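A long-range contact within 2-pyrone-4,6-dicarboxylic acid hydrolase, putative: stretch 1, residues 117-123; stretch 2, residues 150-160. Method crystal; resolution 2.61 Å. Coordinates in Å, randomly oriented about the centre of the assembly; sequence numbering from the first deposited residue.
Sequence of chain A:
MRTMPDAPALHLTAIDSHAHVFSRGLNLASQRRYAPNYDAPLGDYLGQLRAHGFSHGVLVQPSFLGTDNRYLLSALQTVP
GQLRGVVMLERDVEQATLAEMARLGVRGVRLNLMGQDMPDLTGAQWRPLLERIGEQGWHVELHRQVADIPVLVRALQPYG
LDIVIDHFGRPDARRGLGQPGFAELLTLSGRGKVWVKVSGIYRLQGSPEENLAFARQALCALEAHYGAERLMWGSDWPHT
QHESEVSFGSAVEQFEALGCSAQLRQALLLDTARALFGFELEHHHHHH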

ATOM      1  N   ASP A 117      -2.517  15.151  11.133  1.00 48.02           N
ATOM      2  CA  ASP A 117      -3.018  15.093  12.496  1.00 49.96           C
ATOM      3  C   ASP A 117      -3.691  13.759  12.810  1.00 50.20           C
ATOM      4  O   ASP A 117      -4.512  13.264  12.039  1.00 50.97           O
ATOM      5  CB  ASP A 117      -3.970  16.272  12.757  1.00 50.73           C
ATOM      6  CG  ASP A 117      -4.933  16.534  11.606  1.00 51.00           C
ATOM      7  OD1 ASP A 117      -4.468  16.804  10.475  1.00 51.45           O
ATOM      8  OD2 ASP A 117      -6.160  16.488  11.841  1.00 51.38           O
HETATM    9  N   MSE A 118      -3.324  13.181  13.949  1.00 50.88           N
HETATM   10  CA  MSE A 118      -3.871  11.898  14.375  1.00 51.83           C
HETATM   11  C   MSE A 118      -5.390  11.875  14.440  1.00 50.25           C
HETATM   12  O   MSE A 118      -6.007  12.611  15.208  1.00 50.16           O
HETATM   13  CB  MSE A 118      -3.299  11.498  15.740  1.00 55.12           C
HETATM   14  CG  MSE A 118      -2.182  10.462  15.681  1.00 59.04           C
HETATM   15 SE   MSE A 118      -2.843   8.688  15.239  1.00 64.73          SE
HETATM   16  CE  MSE A 118      -3.007   7.951  17.027  1.00 62.67           C
ATOM     17  N   PRO A 119      -6.014  11.031  13.612  1.00 49.26           N
ATOM     18  CA  PRO A 119      -7.472  10.917  13.592  1.00 47.70           C
ATOM     19  C   PRO A 119      -7.957   9.920  14.645  1.00 46.67           C
ATOM     20  O   PRO A 119      -7.245   8.984  15.006  1.00 45.85           O
ATOM     21  CB  PRO A 119      -7.746  10.441  12.174  1.00 47.72           C
ATOM     22  CG  PRO A 119      -6.585   9.523  11.921  1.00 47.79           C
ATOM     23  CD  PRO A 119      -5.409  10.301  12.480  1.00 48.36           C
ATOM     24  N   ASP A 120      -9.168  10.123  15.145  1.00 46.68           N
ATOM     25  CA  ASP A 120      -9.718   9.206  16.134  1.00 47.06           C
ATOM     26  C   ASP A 120     -10.688   8.262  15.436  1.00 45.93           C
ATOM     27  O   ASP A 120     -11.883   8.515  15.408  1.00 46.34           O
ATOM     28  CB  ASP A 120     -10.448   9.978  17.232  1.00 48.81           C
ATOM     29  CG  ASP A 120     -10.931   9.078  18.356  1.00 50.70           C
ATOM     30  OD1 ASP A 120     -11.392   9.610  19.391  1.00 51.96           O
ATOM     31  OD2 ASP A 120     -10.852   7.837  18.207  1.00 51.45           O
ATOM     32  N   LEU A 121     -10.168   7.172  14.879  1.00 45.30           N
ATOM     33  CA  LEU A 121     -11.003   6.213  14.164  1.00 44.87           C
ATOM     34  C   LEU A 121     -12.142   5.627  15.001  1.00 44.83           C
ATOM     35  O   LEU A 121     -13.219   5.348  14.484  1.00 44.75           O
ATOM     36  CB  LEU A 121     -10.146   5.074  13.598  1.00 43.67           C
ATOM     37  CG  LEU A 121      -9.252   5.385  12.399  1.00 43.28           C
ATOM     38  CD1 LEU A 121     -10.083   5.974  11.282  1.00 43.52           C
ATOM     39  CD2 LEU A 121      -8.165   6.346  12.800  1.00 45.03           C
ATOM     40  N   THR A 122     -11.912   5.447  16.294  1.00 45.24           N
ATOM     41  CA  THR A 122     -12.937   4.887  17.154  1.00 45.39           C
ATOM     42  C   THR A 122     -14.007   5.954  17.400  1.00 44.62           C
ATOM     43  O   THR A 122     -15.068   5.676  17.956  1.00 43.57           O
ATOM     44  CB  THR A 122     -12.311   4.395  18.491  1.00 46.01           C
ATOM     45  OG1 THR A 122     -13.121   3.350  19.047  1.00 47.04           O
ATOM     46  CG2 THR A 122     -12.200   5.540  19.482  1.00 45.97           C
ATOM     47  N   GLY A 123     -13.716   7.174  16.959  1.00 44.48           N
ATOM     48  CA  GLY A 123     -14.644   8.280  17.130  1.00 44.63           C
ATOM     49  C   GLY A 123     -15.922   8.118  16.330  1.00 44.70           C
ATOM     50  O   GLY A 123     -16.137   7.069  15.726  1.00 46.10           O
ATOM     51  N   PRO A 150      -0.251   0.402  16.028  1.00 21.11           N
ATOM     52  CA  PRO A 150      -1.076  -0.411  16.934  1.00 22.96           C
ATOM     53  C   PRO A 150      -2.324   0.285  17.497  1.00 24.69           C
ATOM     54  O   PRO A 150      -3.283  -0.381  17.889  1.00 24.79           O
ATOM     55  CB  PRO A 150      -0.095  -0.821  18.032  1.00 22.34           C
ATOM     56  CG  PRO A 150       0.920   0.293  18.025  1.00 22.51           C
ATOM     57  CD  PRO A 150       1.124   0.525  16.540  1.00 20.88           C
ATOM     58  N   VAL A 151      -2.314   1.617  17.542  1.00 26.58           N
ATOM     59  CA  VAL A 151      -3.461   2.359  18.064  1.00 26.41           C
ATOM     60  C   VAL A 151      -4.521   2.508  16.989  1.00 26.14           C
ATOM     61  O   VAL A 151      -5.703   2.421  17.278  1.00 28.14           O
ATOM     62  CB  VAL A 151      -3.059   3.769  18.565  1.00 25.94           C
ATOM     63  CG1 VAL A 151      -4.283   4.509  19.032  1.00 23.33           C
ATOM     64  CG2 VAL A 151      -2.046   3.662  19.701  1.00 24.94           C
ATOM     65  N   LEU A 152      -4.085   2.726  15.752  1.00 26.41           N
ATOM     66  CA  LEU A 152      -4.993   2.872  14.622  1.00 26.08           C
ATOM     67  C   LEU A 152      -5.585   1.511  14.253  1.00 25.92           C
ATOM     68  O   LEU A 152      -6.739   1.422  13.843  1.00 26.04           O
ATOM     69  CB  LEU A 152      -4.250   3.471  13.430  1.00 25.77           C
ATOM     70  N   VAL A 153      -4.790   0.455  14.410  1.00 26.94           N
ATOM     71  CA  VAL A 153      -5.229  -0.906  14.102  1.00 28.03           C
ATOM     72  C   VAL A 153      -6.289  -1.379  15.089  1.00 29.36           C
ATOM     73  O   VAL A 153      -7.279  -1.991  14.690  1.00 30.14           O
ATOM     74  CB  VAL A 153      -4.057  -1.917  14.150  1.00 26.43           C
ATOM     75  CG1 VAL A 153      -4.593  -3.325  13.988  1.00 25.98           C
ATOM     76  CG2 VAL A 153      -3.049  -1.607  13.060  1.00 26.02           C
ATOM     77  N   ARG A 154      -6.065  -1.093  16.372  1.00 30.53           N
ATOM     78  CA  ARG A 154      -6.985  -1.482  17.436  1.00 32.18           C
ATOM     79  C   ARG A 154      -8.274  -0.673  17.413  1.00 31.44           C
ATOM     80  O   ARG A 154      -9.285  -1.070  17.999  1.00 31.33           O
ATOM     81  CB  ARG A 154      -6.314  -1.363  18.817  1.00 33.54           C
ATOM     82  CG  ARG A 154      -5.696  -2.675  19.317  1.00 35.41           C
ATOM     83  CD  ARG A 154      -5.326  -2.608  20.792  1.00 37.50           C
ATOM     84  NE  ARG A 154      -4.036  -1.954  21.033  1.00 38.89           N
ATOM     85  CZ  ARG A 154      -2.865  -2.589  21.099  1.00 39.08           C
ATOM     86  NH1 ARG A 154      -1.756  -1.896  21.321  1.00 39.90           N
ATOM     87  NH2 ARG A 154      -2.796  -3.914  20.955  1.00 38.22           N
ATOM     88  N   ALA A 155      -8.234   0.460  16.727  1.00 30.92           N
ATOM     89  CA  ALA A 155      -9.403   1.318  16.610  1.00 31.06           C
ATOM     90  C   ALA A 155     -10.293   0.788  15.485  1.00 31.34           C
ATOM     91  O   ALA A 155     -11.516   0.812  15.590  1.00 30.57           O
ATOM     92  CB  ALA A 155      -8.971   2.746  16.312  1.00 30.28           C
ATOM     93  N   LEU A 156      -9.674   0.304  14.413  1.00 31.80           N
ATOM     94  CA  LEU A 156     -10.415  -0.239  13.275  1.00 33.88           C
ATOM     95  C   LEU A 156     -10.718  -1.715  13.499  1.00 34.93           C
ATOM     96  O   LEU A 156     -11.456  -2.337  12.734  1.00 36.15           O
ATOM     97  CB  LEU A 156      -9.599  -0.101  11.993  1.00 32.70           C
ATOM     98  CG  LEU A 156      -9.222   1.304  11.549  1.00 31.63           C
ATOM     99  CD1 LEU A 156      -8.241   1.215  10.411  1.00 30.86           C
ATOM    100  CD2 LEU A 156     -10.460   2.063  11.146  1.00 31.50           C
ATOM    101  N   GLN A 157     -10.124  -2.263  14.552  1.00 35.40           N
ATOM    102  CA  GLN A 157     -10.274  -3.659  14.924  1.00 35.61           C
ATOM    103  C   GLN A 157     -11.748  -4.080  15.075  1.00 35.08           C
ATOM    104  O   GLN A 157     -12.183  -5.059  14.474  1.00 36.02           O
ATOM    105  CB  GLN A 157      -9.514  -3.895  16.243  1.00 37.76           C
ATOM    106  CG  GLN A 157      -8.957  -5.286  16.464  1.00 39.56           C
ATOM    107  CD  GLN A 157      -7.667  -5.537  15.706  1.00 40.00           C
ATOM    108  OE1 GLN A 157      -7.632  -5.482  14.474  1.00 39.08           O
ATOM    109  NE2 GLN A 157      -6.595  -5.816  16.445  1.00 40.29           N
ATOM    110  N   PRO A 158     -12.541  -3.330  15.861  1.00 34.28           N
ATOM    111  CA  PRO A 158     -13.956  -3.653  16.078  1.00 33.05           C
ATOM    112  C   PRO A 158     -14.808  -3.724  14.825  1.00 31.87           C
ATOM    113  O   PRO A 158     -15.694  -4.575  14.720  1.00 32.38           O
ATOM    114  CB  PRO A 158     -14.418  -2.549  17.017  1.00 32.64           C
ATOM    115  CG  PRO A 158     -13.579  -1.393  16.582  1.00 33.97           C
ATOM    116  CD  PRO A 158     -12.217  -2.024  16.459  1.00 34.51           C
ATOM    117  N   TYR A 159     -14.542  -2.828  13.878  1.00 30.76           N
ATOM    118  CA  TYR A 159     -15.294  -2.760  12.625  1.00 29.30           C
ATOM    119  C   TYR A 159     -15.210  -4.033  11.799  1.00 28.75           C
ATOM    120  O   TYR A 159     -15.890  -4.160  10.775  1.00 28.33           O
ATOM    121  CB  TYR A 159     -14.811  -1.573  11.800  1.00 29.14           C
ATOM    122  CG  TYR A 159     -15.060  -0.240  12.470  1.00 30.09           C
ATOM    123  CD1 TYR A 159     -16.280   0.422  12.324  1.00 29.18           C
ATOM    124  CD2 TYR A 159     -14.082   0.351  13.268  1.00 30.93           C
ATOM    125  CE1 TYR A 159     -16.516   1.641  12.954  1.00 29.70           C
ATOM    126  CE2 TYR A 159     -14.309   1.571  13.906  1.00 30.77           C
ATOM    127  CZ  TYR A 159     -15.521   2.204  13.743  1.00 30.37           C
ATOM    128  OH  TYR A 159     -15.723   3.405  14.364  1.00 31.22           O
ATOM    129  N   GLY A 160     -14.364  -4.961  12.248  1.00 28.22           N
ATOM    130  CA  GLY A 160     -14.199  -6.247  11.581  1.00 26.76           C
ATOM    131  C   GLY A 160     -13.837  -6.194  10.111  1.00 26.20           C
ATOM    132  O   GLY A 160     -14.492  -6.816   9.266  1.00 27.22           O
TER

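No clear hydrogen bond joins these two stretches, and the one close polar approach is left open by its geometry. There, the hydroxyl OH of Tyr-159 lies 3.2 Å from the carbonyl O of Leu-121. The rest of the contact is mainly apolar packing, and the two stretches together bury 317 Å².

Stretch 1 has no regular helix or strand. It closes in a type I beta turn from Asp-120 to Gly-123, with Gly-123 N bonded to Asp-120 O at 2.8 Å. Stretch 2 begins within a helix and finishes in a second type I turn, from Gln-157 to Gly-160. Inside the helix, Arg-154 N bonds to Pro-150 O and Leu-156 N to Leu-152 O, both at 3.2 Å. The backbones come nearest where Thr-122 CA lies 5.1 Å from Ala-155 CA. The CA-to-CB bond of Ala-155 points toward stretch 1, and Ala-155 CB lies 4.0 Å from Thr-122 N.

Leu-121 is the centre of the packing. It is buried, and its CA-to-CB bond points toward stretch 2. Leu-121 CB lies 3.8 Å from Ala-155 CB, and Leu-121 CG lies 3.8 Å from Leu-156 CD2. The CA-to-CB bond of Leu-156 points sideways, but the end of its side chain comes nearer and meets Leu-121. These carbon contacts are at van der Waals distance and keep water from apolar surface.

Thr-122 sits beside Ala-155, with their CB atoms 4.3 Å apart. Met-118, modelled as selenomethionine, makes a looser outlying contact: Met-118 CE is 4.2 Å from Val-151 CG1. Both Thr-122 and Met-118 are exposed.

Tyr-159 adds a contact near the end of stretch 2. Its CA-to-CB bond points toward stretch 1, and chi1 is in the m well. Tyr-159 OH also lies 3.9 Å from Gly-123 O.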